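PDB 5UOF: alpha,alpha-trehalose-phosphate synthase (UDP-forming) from Burkholderia multivorans, which belongs to glycosyltransferase family 20 and has the GT-B architecture, in which two Rossmann-like domains face each other across a cleft. Local coordinates for residues F98-D103 / P369-M374; S270-D275 / V281-A286; I165-P170 / T192-D197. All blocks are in the same frame, centred on the assembly; numbering follows the deposited sequence. Where two conformers were deposited one is given.

Contact 1: residues F98-D103 / P369-M374; sequences FHYRGD and PLRDGM. With EDO (1,2-ethanediol), chain H.
Where the two Rossmann-like domains of the GT-B fold meet, Tyr100, just past the end of helix 89-98, lies against Arg371 in the loop that follows strand 364-367. In the conformer described, the guanidinium of Arg371 lies flat over one face of the Tyr100 ring, the planes only 11° apart and CZ 3.9 Å from the ring centroid. Its NH2 sits over the middle of the ring, 3.7 Å above the plane, while NE comes to 3.5 Å from Tyr100 CD1, a cation-pi stack rather than a polar bond. Arg371 reaches this place by bending: CG is anti to the backbone N (chi1 -179°), and turns at chi2 and chi3 fold the chain over the ring. On the way its CB packs 3.6 Å from His99 O. Tyr100 has positive phi as the C-prime residue of a Schellman motif, which turns the chain out of the helix. Its hydroxyl is hydrogen-bonded to Asp171 OD2 of the second subunit and probably to Ser169 N, which anchors the far end of the ring.

Beside the stack, the His99 ring meets Arg371 O with its edge. Its NE2 also shares a water with the backbone: the water lies 2.9 Å from His99 NE2 and accepts from Gly373 N at the same length, while ND1 is held by Trp95 O. An Asx turn, Met374 N to Asp372 OD1, shapes the second loop. On the first, a 1,2-ethanediol, probably from the crystallisation liquor, takes a bond from Gly102 N to its O2 at 2.9 Å. The guanidinium-on-tyrosine stack thus joins a loop of the first Rossmann-like domain to a loop of the second, at the junction of this GT-B fold.

Contact 2: residues S270-D275 / V281-A286; sequences SVDRLD and VERFQA
Charge pairing dominates the meeting of Asp272 and Arg283. The guanidinium approaches end-on, each terminal nitrogen taking one carboxylate oxygen: Arg283 NH2 to Asp272 OD2 at 2.8 Å, and NH1 to Asp272 OD1, also 2.8 Å. The two arms differ. OD2 lies almost in the guanidinium plane, yet NH2 meets it from above the carboxylate; OD1 is met on its syn side but is tilted out of the guanidinium plane. With the two flat groups 55° apart, the end-on pair is twisted rather than coplanar. Each group has a further partner, since Arg283 NH2 also bonds Lys278 O and Asp272 OD1 bonds Gln305 NE2.

These residues belong to the beta-alpha-beta unit formed by strand 266-271, helix 280-293 and strand 301-306, a building block of the second Rossmann-like domain. Asp272 stands just past the end of the first strand, and Arg283 turns back to it from the helix, its chain bent at chi2 and chi3.

Outside the salt bridge, Arg283 NH1 also approaches Ser270 OG to 2.6 Å, but at 118° the geometry makes it weak. The stronger partner of that buried hydroxyl is Gln305 OE1, with Tyr366 O also within reach of its single proton; these two residues lie on the strands that flank its own.

Contact 3: residues I165-P170 / T192-D197; sequences IPFPSP and TGFQTD
Phe167 and Phe194 make the tight part of this contact. The edge of the Phe194 ring is turned toward the face of Phe167 in an offset edge-to-face pair, with the centroids 5.6 Å apart and the planes at 65°. Phe194 CE1 does the touching: it lies 3.7 Å from Phe167 CB and 3.8 Å from Phe167 CG, meeting the root of that side chain rather than the ring's centre. With CG anti to the backbone N (chi1 -166°), the Phe167 ring extends from the loop toward helices 179-186 and 197-209, where Met186 and Ala202 pack on it; the Phe98 ring meets it at about 80°, and Pro168 CD covers part of one face. Phe194, in turn, leans on Phe203 and Val230.

The setting is a pair of neighbouring parallel strands in the first Rossmann-like domain. Segment 165-170 follows strand 159-162, segment 192-197 finishes strand 191-194, and the chain between them passes through helices 170-173 and 179-186. Thr196, the N-cap of helix 197-209, forms a capping box with Asp199, whose OD2 takes Thr196 N while OD1 takes Phe167 N from the other segment.

Beyond the rings the fit is looser, and water takes over from side-chain contact. One molecule accepts from Gln195 N at 2.8 Å and lies 2.8 Å from Ile165 O, which it can serve as donor; the Gln195 side chain makes no close contact with segment 165-170. Its amide is occupied by His164 O and Ile235 N. Farther along, the Ser169 hydroxyl bonds Asp171 OD1 and, weakly, Ser169 of the second subunit.

In the fold
The three contacts run from one domain to the other. Contact 3 lies within the first domain and contact 2 within the second; contact 1 connects them, its centre 11 Å from that of contact 3 and 14 Å from that of contact 2. It touches both by packing: Phe98 CD2 lies 3.2 Å from Pro166 O. On the other side, Pro369 N is 3.8 Å from Arg283 NH2, without a hydrogen bond. Contacts 2 and 3 do not meet, their nearest atoms being about 9 Å apart. The second subunit reaches contacts 1 and 3 but not contact 2. The sodium ion at Arg360, Ser362 and Gln385 lies about 14 Å from the Ser270 side chain.

Contact 1: residues F98-D103 / P369-M374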
ATOM      1  N   PHE A  98       7.110   1.397  -4.465  1.00  9.40           N
ATOM      2  CA  PHE A  98       7.209   2.780  -4.005  1.00 11.42           C
ATOM      3  C   PHE A  98       6.064   3.638  -4.533  1.00 14.25           C
ATOM      4  O   PHE A  98       5.787   4.698  -3.958  1.00 11.33           O
ATOM      5  CB  PHE A  98       8.541   3.404  -4.422  1.00  9.33           C
ATOM      6  CG  PHE A  98       9.732   2.970  -3.590  1.00  9.25           C
ATOM      7  CD1 PHE A  98       9.840   1.675  -3.090  1.00  9.73           C
ATOM      8  CD2 PHE A  98      10.768   3.860  -3.349  1.00 11.93           C
ATOM      9  CE1 PHE A  98      10.970   1.282  -2.357  1.00 12.12           C
ATOM     10  CE2 PHE A  98      11.882   3.489  -2.610  1.00 13.97           C
ATOM     11  CZ  PHE A  98      11.989   2.187  -2.117  1.00 12.76           C
ATOM     12  N   HIS A  99       5.401   3.220  -5.616  1.00 10.99           N
ATOM     13  CA  HIS A  99       4.193   3.907  -6.073  1.00 13.29           C
ATOM     14  C   HIS A  99       2.934   3.233  -5.559  1.00 15.02           C
ATOM     15  O   HIS A  99       1.848   3.420  -6.134  1.00 15.63           O
ATOM     16  CB  HIS A  99       4.185   4.028  -7.596  1.00 12.58           C
ATOM     17  CG  HIS A  99       5.211   4.989  -8.113  1.00 13.21           C
ATOM     18  ND1 HIS A  99       6.538   4.646  -8.271  1.00 13.09           N
ATOM     19  CD2 HIS A  99       5.120   6.301  -8.451  1.00 15.17           C
ATOM     20  CE1 HIS A  99       7.216   5.698  -8.700  1.00 17.59           C
ATOM     21  NE2 HIS A  99       6.376   6.713  -8.822  1.00 16.25           N
ATOM     22  N   TYR A 100       3.060   2.462  -4.477  1.00 13.22           N
ATOM     23  CA  TYR A 100       1.918   1.881  -3.769  1.00 20.28           C
ATOM     24  C   TYR A 100       1.159   0.883  -4.641  1.00 26.51           C
ATOM     25  O   TYR A 100      -0.053   0.695  -4.503  1.00 23.16           O
ATOM     26  CB  TYR A 100       0.990   2.976  -3.225  1.00 18.24           C
ATOM     27  CG  TYR A 100       1.560   3.627  -1.985  1.00 15.96           C
ATOM     28  CD1 TYR A 100       2.582   4.557  -2.071  1.00  9.65           C
ATOM     29  CD2 TYR A 100       1.098   3.286  -0.721  1.00 20.15           C
ATOM     30  CE1 TYR A 100       3.121   5.140  -0.930  1.00 13.68           C
ATOM     31  CE2 TYR A 100       1.629   3.855   0.412  1.00 18.54           C
ATOM     32  CZ  TYR A 100       2.635   4.786   0.310  1.00 11.52           C
ATOM     33  OH  TYR A 100       3.156   5.356   1.448  1.00 12.52           O
ATOM     34  N   ARG A 101       1.884   0.208  -5.532  1.00 22.99           N
ATOM     35  CA  ARG A 101       1.313  -0.880  -6.316  1.00 20.93           C
ATOM     36  C   ARG A 101       2.035  -2.193  -6.022  1.00 15.56           C
ATOM     37  O   ARG A 101       2.683  -2.764  -6.903  1.00 22.59           O
ATOM     38  CB  ARG A 101       1.356  -0.547  -7.810  1.00 21.52           C
ATOM     39  CG  ARG A 101       0.444   0.612  -8.251  1.00 27.39           C
ATOM     40  CD  ARG A 101      -1.045   0.299  -8.041  1.00 29.54           C
ATOM     41  NE  ARG A 101      -1.502  -0.925  -8.703  1.00 23.75           N
ATOM     42  CZ  ARG A 101      -2.086  -0.963  -9.902  1.00 19.31           C
ATOM     43  NH1 ARG A 101      -2.273   0.151 -10.598  1.00 19.12           N
ATOM     44  NH2 ARG A 101      -2.483  -2.124 -10.409  1.00 18.99           N
ATOM     45  N   GLY A 102       1.915  -2.689  -4.789  1.00 22.86           N
ATOM     46  CA  GLY A 102       2.490  -3.984  -4.456  1.00 24.47           C
ATOM     47  C   GLY A 102       2.002  -5.113  -5.342  1.00 19.29           C
ATOM     48  O   GLY A 102       2.719  -6.095  -5.549  1.00 21.45           O
ATOM     49  N   ASP A 103       0.782  -4.988  -5.881  1.00 18.81           N
ATOM     50  CA  ASP A 103       0.208  -6.023  -6.736  1.00 19.84           C
ATOM     51  C   ASP A 103       0.961  -6.177  -8.049  1.00 19.14           C
ATOM     52  O   ASP A 103       0.859  -7.230  -8.687  1.00 19.26           O
ATOM     53  CB  ASP A 103      -1.257  -5.707  -7.044  1.00 21.47           C
ATOM     54  CG  ASP A 103      -1.431  -4.369  -7.745  1.00 18.67           C
ATOM     55  OD1 ASP A 103      -1.084  -3.322  -7.153  1.00 21.85           O
ATOM     56  OD2 ASP A 103      -1.913  -4.361  -8.900  1.00 22.40           O
ATOM     57  N   PRO A 369      -2.740  11.786 -11.017  1.00 11.63           N
ATOM     58  CA  PRO A 369      -2.139  10.450 -10.914  1.00 11.43           C
ATOM     59  C   PRO A 369      -2.547   9.765  -9.624  1.00 11.96           C
ATOM     60  O   PRO A 369      -2.823  10.419  -8.617  1.00 13.29           O
ATOM     61  CB  PRO A 369      -0.628  10.733 -10.913  1.00 11.81           C
ATOM     62  CG  PRO A 369      -0.519  12.136 -10.330  1.00  9.73           C
ATOM     63  CD  PRO A 369      -1.727  12.854 -10.924  1.00 10.91           C
ATOM     64  N   LEU A 370      -2.541   8.427  -9.654  1.00 11.47           N
ATOM     65  CA  LEU A 370      -2.841   7.665  -8.443  1.00 12.80           C
ATOM     66  C   LEU A 370      -1.764   7.850  -7.388  1.00 11.60           C
ATOM     67  O   LEU A 370      -2.053   7.770  -6.190  1.00 11.56           O
ATOM     68  CB  LEU A 370      -2.990   6.179  -8.768  1.00 13.09           C
ATOM     69  CG  LEU A 370      -4.000   5.891  -9.874  1.00 13.28           C
ATOM     70  CD1 LEU A 370      -4.138   4.379 -10.079  1.00 18.97           C
ATOM     71  CD2 LEU A 370      -5.352   6.552  -9.559  1.00 14.57           C
ATOM     72  N   ARG A 371      -0.524   8.096  -7.817  1.00 10.80           N
ATOM     73  CA  ARG A 371       0.599   8.287  -6.913  0.86 11.01           C
ATOM     74  C   ARG A 371       1.741   8.907  -7.709  1.00 10.15           C
ATOM     75  O   ARG A 371       2.040   8.453  -8.819  1.00 14.34           O
ATOM     76  CB  ARG A 371       1.002   6.943  -6.289  0.86 11.74           C
ATOM     77  CG  ARG A 371       2.158   6.990  -5.307  0.86 12.16           C
ATOM     78  CD  ARG A 371       1.895   7.923  -4.142  0.86 14.58           C
ATOM     79  NE  ARG A 371       0.894   7.401  -3.212  0.86 14.47           N
ATOM     80  CZ  ARG A 371       0.820   7.768  -1.934  0.86 18.05           C
ATOM     81  NH1 ARG A 371       1.701   8.634  -1.445  0.86 24.22           N
ATOM     82  NH2 ARG A 371      -0.109   7.242  -1.141  0.86 20.27           N
ATOM     83  N   ASP A 372       2.368   9.948  -7.147  1.00  9.09           N
ATOM     84  CA  ASP A 372       3.436  10.657  -7.848  1.00 12.14           C
ATOM     85  C   ASP A 372       4.342  11.319  -6.819  1.00 11.17           C
ATOM     86  O   ASP A 372       3.859  11.984  -5.898  1.00 12.12           O
ATOM     87  CB  ASP A 372       2.830  11.700  -8.801  1.00 14.33           C
ATOM     88  CG  ASP A 372       3.806  12.176  -9.875  1.00 17.08           C
ATOM     89  OD1 ASP A 372       4.989  12.444  -9.555  1.00 18.86           O
ATOM     90  OD2 ASP A 372       3.373  12.313 -11.040  1.00 14.72           O
ATOM     91  N   GLY A 373       5.652  11.130  -6.963  1.00 11.60           N
ATOM     92  CA  GLY A 373       6.574  11.751  -6.024  1.00 11.54           C
ATOM     93  C   GLY A 373       6.411  13.257  -5.941  1.00  9.55           C
ATOM     94  O   GLY A 373       6.610  13.855  -4.876  1.00 10.95           O
ATOM     95  N   MET A 374       6.084  13.896  -7.063  1.00  9.00           N
ATOM     96  CA  MET A 374       5.929  15.346  -7.078  1.00 10.53           C
ATOM     97  C   MET A 374       4.893  15.733  -8.123  1.00 12.19           C
ATOM     98  O   MET A 374       3.786  16.146  -7.769  1.00 12.77           O
ATOM     99  CB  MET A 374       7.289  16.026  -7.334  1.00 12.24           C
ATOM    100  CG  MET A 374       7.233  17.561  -7.423  1.00 15.27           C
ATOM    101  SD  MET A 374       6.445  18.321  -5.981  1.00 13.02           S
ATOM    102  CE  MET A 374       7.457  17.698  -4.629  1.00 12.55           C
TER
HETATM  103  C1  EDO H 506      -0.579  -0.323  -1.068  1.00 39.85           C
HETATM  104  O1  EDO H 506      -1.926  -0.788  -0.972  1.00 39.74           O
HETATM  105  C2  EDO H 506       0.325  -1.509  -1.376  1.00 40.18           C
HETATM  106  O2  EDO H 506       0.065  -1.979  -2.704  1.00 33.87           O
HETATM  107  O   HOH W   1       6.921   9.533  -8.978  1.00 16.12           O

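Contact 2: residues S270-D275 / V281-A286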
ATOM      1  N   SER A 270      -4.100  17.437 -20.293  1.00 12.15           N
ATOM      2  CA  SER A 270      -3.582  16.352 -19.468  1.00 10.76           C
ATOM      3  C   SER A 270      -2.364  15.795 -20.199  1.00 12.35           C
ATOM      4  O   SER A 270      -2.428  15.551 -21.408  1.00 13.07           O
ATOM      5  CB  SER A 270      -4.667  15.282 -19.255  1.00 16.33           C
ATOM      6  OG  SER A 270      -4.247  14.228 -18.407  1.00 18.15           O
ATOM      7  N   VAL A 271      -1.243  15.636 -19.489  1.00 12.30           N
ATOM      8  CA  VAL A 271       0.011  15.203 -20.106  1.00 13.62           C
ATOM      9  C   VAL A 271       0.656  14.198 -19.162  1.00 12.27           C
ATOM     10  O   VAL A 271       0.991  14.549 -18.025  1.00 12.86           O
ATOM     11  CB  VAL A 271       0.983  16.369 -20.377  1.00 15.40           C
ATOM     12  CG1 VAL A 271       2.236  15.859 -21.041  1.00 14.97           C
ATOM     13  CG2 VAL A 271       0.339  17.445 -21.260  1.00 15.05           C
ATOM     14  N   ASP A 272       0.792  12.951 -19.612  1.00 13.18           N
ATOM     15  CA  ASP A 272       1.308  11.879 -18.759  1.00 11.83           C
ATOM     16  C   ASP A 272       2.063  10.861 -19.588  1.00 14.90           C
ATOM     17  O   ASP A 272       1.590  10.451 -20.646  1.00 16.33           O
ATOM     18  CB  ASP A 272       0.185  11.108 -18.041  1.00 14.31           C
ATOM     19  CG  ASP A 272      -0.709  11.984 -17.196  1.00 18.39           C
ATOM     20  OD1 ASP A 272      -1.507  12.771 -17.758  1.00 17.04           O
ATOM     21  OD2 ASP A 272      -0.657  11.841 -15.954  1.00 16.71           O
ATOM     22  N   ARG A 273       3.211  10.411 -19.083  1.00 14.98           N
ATOM     23  CA  ARG A 273       3.760   9.173 -19.603  1.00 15.96           C
ATOM     24  C   ARG A 273       2.856   8.011 -19.192  1.00 15.38           C
ATOM     25  O   ARG A 273       2.101   8.087 -18.221  1.00 17.51           O
ATOM     26  CB  ARG A 273       5.188   8.962 -19.104  1.00 22.51           C
ATOM     27  CG  ARG A 273       5.288   8.554 -17.652  1.00 39.11           C
ATOM     28  CD  ARG A 273       6.738   8.428 -17.208  1.00 50.03           C
ATOM     29  NE  ARG A 273       7.471   7.433 -17.985  1.00 53.94           N
ATOM     30  CZ  ARG A 273       7.582   6.152 -17.644  1.00 55.42           C
ATOM     31  NH1 ARG A 273       6.999   5.709 -16.539  1.00 49.75           N
ATOM     32  NH2 ARG A 273       8.274   5.314 -18.406  1.00 56.78           N
ATOM     33  N   LEU A 274       2.909   6.931 -19.961  1.00 17.49           N
ATOM     34  CA  LEU A 274       2.039   5.788 -19.697  1.00 14.91           C
ATOM     35  C   LEU A 274       2.713   4.887 -18.671  1.00 16.11           C
ATOM     36  O   LEU A 274       3.645   4.151 -18.999  1.00 19.64           O
ATOM     37  CB  LEU A 274       1.741   5.023 -20.982  1.00 14.26           C
ATOM     38  CG  LEU A 274       1.040   5.797 -22.102  1.00 12.83           C
ATOM     39  CD1 LEU A 274       0.574   4.824 -23.192  1.00 17.93           C
ATOM     40  CD2 LEU A 274      -0.142   6.620 -21.577  1.00 13.10           C
ATOM     41  N   ASP A 275       2.251   4.940 -17.424  1.00 15.98           N
ATOM     42  CA  ASP A 275       2.613   3.909 -16.460  1.00 13.49           C
ATOM     43  C   ASP A 275       1.447   3.735 -15.499  1.00 13.67           C
ATOM     44  O   ASP A 275       0.480   4.507 -15.514  1.00 12.67           O
ATOM     45  CB  ASP A 275       3.942   4.215 -15.729  1.00 21.59           C
ATOM     46  CG  ASP A 275       3.882   5.460 -14.870  1.00 22.43           C
ATOM     47  OD1 ASP A 275       3.010   5.551 -13.987  1.00 16.64           O
ATOM     48  OD2 ASP A 275       4.741   6.353 -15.054  1.00 23.22           O
ATOM     49  N   VAL A 281      -7.046   5.492 -17.010  1.00 13.22           N
ATOM     50  CA  VAL A 281      -8.416   5.029 -17.219  1.00 14.17           C
ATOM     51  C   VAL A 281      -9.373   5.856 -16.378  1.00 14.54           C
ATOM     52  O   VAL A 281     -10.416   6.320 -16.859  1.00 13.03           O
ATOM     53  CB  VAL A 281      -8.551   3.535 -16.888  1.00 14.71           C
ATOM     54  CG1 VAL A 281     -10.033   3.149 -16.818  1.00 14.13           C
ATOM     55  CG2 VAL A 281      -7.823   2.700 -17.931  1.00 21.43           C
ATOM     56  N   GLU A 282      -9.033   6.026 -15.098  1.00 15.12           N
ATOM     57  CA  GLU A 282      -9.847   6.841 -14.203  1.00 16.39           C
ATOM     58  C   GLU A 282      -9.952   8.263 -14.723  1.00 16.32           C
ATOM     59  O   GLU A 282     -11.019   8.878 -14.662  1.00 13.26           O
ATOM     60  CB  GLU A 282      -9.251   6.837 -12.794  1.00 13.45           C
ATOM     61  CG  GLU A 282      -9.358   5.504 -12.061  1.00 16.63           C
ATOM     62  CD  GLU A 282      -8.228   4.539 -12.382  1.00 26.33           C
ATOM     63  OE1 GLU A 282      -8.136   3.496 -11.702  1.00 28.85           O
ATOM     64  OE2 GLU A 282      -7.432   4.811 -13.302  1.00 21.38           O
ATOM     65  N   ARG A 283      -8.843   8.799 -15.231  1.00 10.91           N
ATOM     66  CA  ARG A 283      -8.834  10.140 -15.809  1.00 12.24           C
ATOM     67  C   ARG A 283      -9.912  10.280 -16.883  1.00 10.62           C
ATOM     68  O   ARG A 283     -10.732  11.214 -16.858  1.00 11.02           O
ATOM     69  CB  ARG A 283      -7.432  10.403 -16.385  1.00 11.12           C
ATOM     70  CG  ARG A 283      -7.072  11.861 -16.646  1.00 14.26           C
ATOM     71  CD  ARG A 283      -6.483  12.519 -15.410  1.00 16.95           C
ATOM     72  NE  ARG A 283      -5.314  11.792 -14.903  1.00 17.15           N
ATOM     73  CZ  ARG A 283      -4.058  12.025 -15.266  1.00 18.95           C
ATOM     74  NH1 ARG A 283      -3.778  12.963 -16.163  1.00 16.79           N
ATOM     75  NH2 ARG A 283      -3.072  11.295 -14.744  1.00 13.40           N
ATOM     76  N   PHE A 284      -9.924   9.351 -17.837  1.00 11.31           N
ATOM     77  CA  PHE A 284     -10.886   9.405 -18.926  1.00  9.63           C
ATOM     78  C   PHE A 284     -12.299   9.186 -18.410  1.00 11.35           C
ATOM     79  O   PHE A 284     -13.234   9.857 -18.854  1.00 12.51           O
ATOM     80  CB  PHE A 284     -10.581   8.348 -19.985  1.00 10.11           C
ATOM     81  CG  PHE A 284      -9.365   8.636 -20.838  1.00  9.89           C
ATOM     82  CD1 PHE A 284      -8.489   9.665 -20.529  1.00 13.38           C
ATOM     83  CD2 PHE A 284      -9.131   7.869 -21.966  1.00 10.38           C
ATOM     84  CE1 PHE A 284      -7.372   9.904 -21.335  1.00 15.34           C
ATOM     85  CE2 PHE A 284      -8.014   8.102 -22.774  1.00 15.52           C
ATOM     86  CZ  PHE A 284      -7.147   9.128 -22.453  1.00 12.96           C
ATOM     87  N   GLN A 285     -12.475   8.224 -17.501  1.00 12.38           N
ATOM     88  CA  GLN A 285     -13.826   7.872 -17.075  1.00 10.71           C
ATOM     89  C   GLN A 285     -14.469   8.993 -16.270  1.00 11.36           C
ATOM     90  O   GLN A 285     -15.694   9.146 -16.292  1.00 11.97           O
ATOM     91  CB  GLN A 285     -13.807   6.573 -16.260  1.00 12.46           C
ATOM     92  CG  GLN A 285     -13.490   5.348 -17.117  1.00 19.37           C
ATOM     93  CD  GLN A 285     -13.594   4.045 -16.346  1.00 25.53           C
ATOM     94  OE1 GLN A 285     -13.762   4.046 -15.130  1.00 23.30           O
ATOM     95  NE2 GLN A 285     -13.490   2.922 -17.058  1.00 22.04           N
ATOM     96  N   ALA A 286     -13.673   9.755 -15.525  1.00 10.76           N
ATOM     97  CA  ALA A 286     -14.255  10.880 -14.802  1.00 13.18           C
ATOM     98  C   ALA A 286     -14.696  11.981 -15.756  1.00 12.70           C
ATOM     99  O   ALA A 286     -15.694  12.656 -15.494  1.00 11.65           O
ATOM    100  CB  ALA A 286     -13.264  11.419 -13.777  1.00 11.07           C
TER

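Contact 3: residues I165-P170 / T192-D197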
ATOM      1  N   ILE A 165      11.046   9.737  -6.549  1.00 13.96           N
ATOM      2  CA  ILE A 165       9.748   9.067  -6.473  1.00 11.59           C
ATOM      3  C   ILE A 165       9.322   9.023  -5.006  1.00 11.44           C
ATOM      4  O   ILE A 165      10.106   9.417  -4.131  1.00 10.36           O
ATOM      5  CB  ILE A 165       9.833   7.665  -7.105  1.00 10.71           C
ATOM      6  CG1 ILE A 165      10.800   6.773  -6.326  1.00 13.16           C
ATOM      7  CG2 ILE A 165      10.280   7.776  -8.562  1.00 12.49           C
ATOM      8  CD1 ILE A 165      10.702   5.320  -6.736  1.00 17.88           C
ATOM      9  N   PRO A 166       8.095   8.604  -4.686  1.00 11.44           N
ATOM     10  CA  PRO A 166       7.686   8.534  -3.275  1.00  9.67           C
ATOM     11  C   PRO A 166       8.530   7.542  -2.492  1.00 11.77           C
ATOM     12  O   PRO A 166       9.154   6.643  -3.053  1.00 12.62           O
ATOM     13  CB  PRO A 166       6.225   8.060  -3.350  1.00  9.66           C
ATOM     14  CG  PRO A 166       5.775   8.414  -4.768  1.00 10.36           C
ATOM     15  CD  PRO A 166       7.024   8.146  -5.584  1.00 10.46           C
ATOM     16  N   PHE A 167       8.564   7.728  -1.172  1.00 11.69           N
ATOM     17  CA  PHE A 167       9.086   6.673  -0.308  1.00 14.06           C
ATOM     18  C   PHE A 167       7.931   6.115   0.504  1.00 10.91           C
ATOM     19  O   PHE A 167       7.299   6.861   1.268  1.00 12.14           O
ATOM     20  CB  PHE A 167      10.203   7.161   0.614  1.00  9.53           C
ATOM     21  CG  PHE A 167      10.964   6.038   1.245  1.00 13.34           C
ATOM     22  CD1 PHE A 167      11.950   5.387   0.530  1.00 11.01           C
ATOM     23  CD2 PHE A 167      10.664   5.601   2.531  1.00 13.90           C
ATOM     24  CE1 PHE A 167      12.647   4.314   1.094  1.00 13.02           C
ATOM     25  CE2 PHE A 167      11.366   4.539   3.101  1.00 11.82           C
ATOM     26  CZ  PHE A 167      12.362   3.906   2.382  1.00 14.48           C
ATOM     27  N   PRO A 168       7.609   4.832   0.347  1.00 10.13           N
ATOM     28  CA  PRO A 168       6.411   4.286   0.983  1.00 11.64           C
ATOM     29  C   PRO A 168       6.575   4.098   2.484  1.00 13.14           C
ATOM     30  O   PRO A 168       7.679   3.920   3.002  1.00 13.02           O
ATOM     31  CB  PRO A 168       6.223   2.942   0.274  1.00 10.99           C
ATOM     32  CG  PRO A 168       7.633   2.513  -0.058  1.00 10.81           C
ATOM     33  CD  PRO A 168       8.391   3.796  -0.356  1.00 13.12           C
ATOM     34  N   SER A 169       5.433   4.140   3.181  1.00 12.37           N
ATOM     35  CA  SER A 169       5.405   3.856   4.610  1.00 13.57           C
ATOM     36  C   SER A 169       5.881   2.421   4.881  1.00 12.21           C
ATOM     37  O   SER A 169       5.875   1.575   3.984  1.00 11.99           O
ATOM     38  CB  SER A 169       3.993   4.068   5.147  1.00 13.94           C
ATOM     39  OG  SER A 169       3.079   3.246   4.452  1.00 15.89           O
ATOM     40  N   PRO A 170       6.325   2.131   6.112  1.00 10.72           N
ATOM     41  CA  PRO A 170       6.997   0.833   6.353  1.00 12.64           C
ATOM     42  C   PRO A 170       6.147  -0.376   6.003  1.00 16.18           C
ATOM     43  O   PRO A 170       6.669  -1.355   5.457  1.00 14.18           O
ATOM     44  CB  PRO A 170       7.328   0.884   7.852  1.00 15.41           C
ATOM     45  CG  PRO A 170       7.409   2.344   8.177  1.00 16.15           C
ATOM     46  CD  PRO A 170       6.416   3.025   7.283  1.00 12.94           C
ATOM     47  N   THR A 192      20.138  12.145   3.046  1.00 17.38           N
ATOM     48  CA  THR A 192      19.115  11.402   2.319  0.57 16.90           C
ATOM     49  C   THR A 192      17.914  12.322   2.149  1.00 18.71           C
ATOM     50  O   THR A 192      17.226  12.634   3.128  1.00 17.86           O
ATOM     51  CB  THR A 192      18.752  10.117   3.063  0.57 17.59           C
ATOM     52  OG1 THR A 192      19.939   9.333   3.241  0.57 19.47           O
ATOM     53  CG2 THR A 192      17.755   9.312   2.275  0.57 14.66           C
ATOM     54  N   GLY A 193      17.674  12.762   0.919  1.00 18.50           N
ATOM     55  CA  GLY A 193      16.645  13.745   0.630  1.00 13.06           C
ATOM     56  C   GLY A 193      15.460  13.127  -0.076  1.00 17.02           C
ATOM     57  O   GLY A 193      15.609  12.193  -0.871  1.00 14.40           O
ATOM     58  N   PHE A 194      14.280  13.666   0.226  1.00 11.80           N
ATOM     59  CA  PHE A 194      13.009  13.191  -0.289  1.00 11.86           C
ATOM     60  C   PHE A 194      12.211  14.351  -0.869  1.00 11.57           C
ATOM     61  O   PHE A 194      12.492  15.522  -0.609  1.00 14.00           O
ATOM     62  CB  PHE A 194      12.190  12.509   0.815  1.00 13.05           C
ATOM     63  CG  PHE A 194      12.878  11.320   1.420  1.00 12.55           C
ATOM     64  CD1 PHE A 194      12.724  10.070   0.859  1.00 13.90           C
ATOM     65  CD2 PHE A 194      13.692  11.469   2.532  1.00 17.18           C
ATOM     66  CE1 PHE A 194      13.372   8.968   1.401  1.00 12.72           C
ATOM     67  CE2 PHE A 194      14.339  10.380   3.082  1.00 15.90           C
ATOM     68  CZ  PHE A 194      14.167   9.125   2.515  1.00 14.32           C
ATOM     69  N   GLN A 195      11.171  14.009  -1.631  1.00 13.05           N
ATOM     70  CA  GLN A 195      10.331  15.051  -2.218  1.00 12.43           C
ATOM     71  C   GLN A 195       9.508  15.775  -1.153  1.00 14.83           C
ATOM     72  O   GLN A 195       9.420  17.010  -1.164  1.00 14.97           O
ATOM     73  CB  GLN A 195       9.419  14.460  -3.299  1.00 11.44           C
ATOM     74  CG  GLN A 195      10.181  14.002  -4.571  1.00 13.47           C
ATOM     75  CD  GLN A 195      10.434  15.129  -5.582  1.00 14.05           C
ATOM     76  OE1 GLN A 195      10.451  16.318  -5.236  1.00 12.63           O
ATOM     77  NE2 GLN A 195      10.611  14.751  -6.845  1.00 14.87           N
ATOM     78  N   THR A 196       8.863  15.031  -0.243  1.00 12.10           N
ATOM     79  CA  THR A 196       7.891  15.642   0.662  1.00 15.25           C
ATOM     80  C   THR A 196       8.162  15.232   2.102  1.00 16.43           C
ATOM     81  O   THR A 196       8.877  14.267   2.367  1.00 14.20           O
ATOM     82  CB  THR A 196       6.447  15.249   0.309  1.00 15.74           C
ATOM     83  OG1 THR A 196       6.247  13.850   0.556  1.00 15.37           O
ATOM     84  CG2 THR A 196       6.130  15.565  -1.156  1.00 19.14           C
ATOM     85  N   ASP A 197       7.561  15.985   3.036  1.00 13.33           N
ATOM     86  CA  ASP A 197       7.669  15.623   4.445  0.52 16.09           C
ATOM     87  C   ASP A 197       7.138  14.219   4.698  1.00 13.45           C
ATOM     88  O   ASP A 197       7.674  13.498   5.544  1.00 15.13           O
ATOM     89  CB  ASP A 197       6.919  16.630   5.316  0.52 17.49           C
ATOM     90  CG  ASP A 197       7.235  16.469   6.792  0.52 23.34           C
ATOM     91  OD1 ASP A 197       8.408  16.671   7.175  0.52 28.87           O
ATOM     92  OD2 ASP A 197       6.316  16.138   7.568  0.52 28.81           O
TER
HETATM   93  O   HOH W   2      11.057  11.261  -2.288  1.00 11.88           O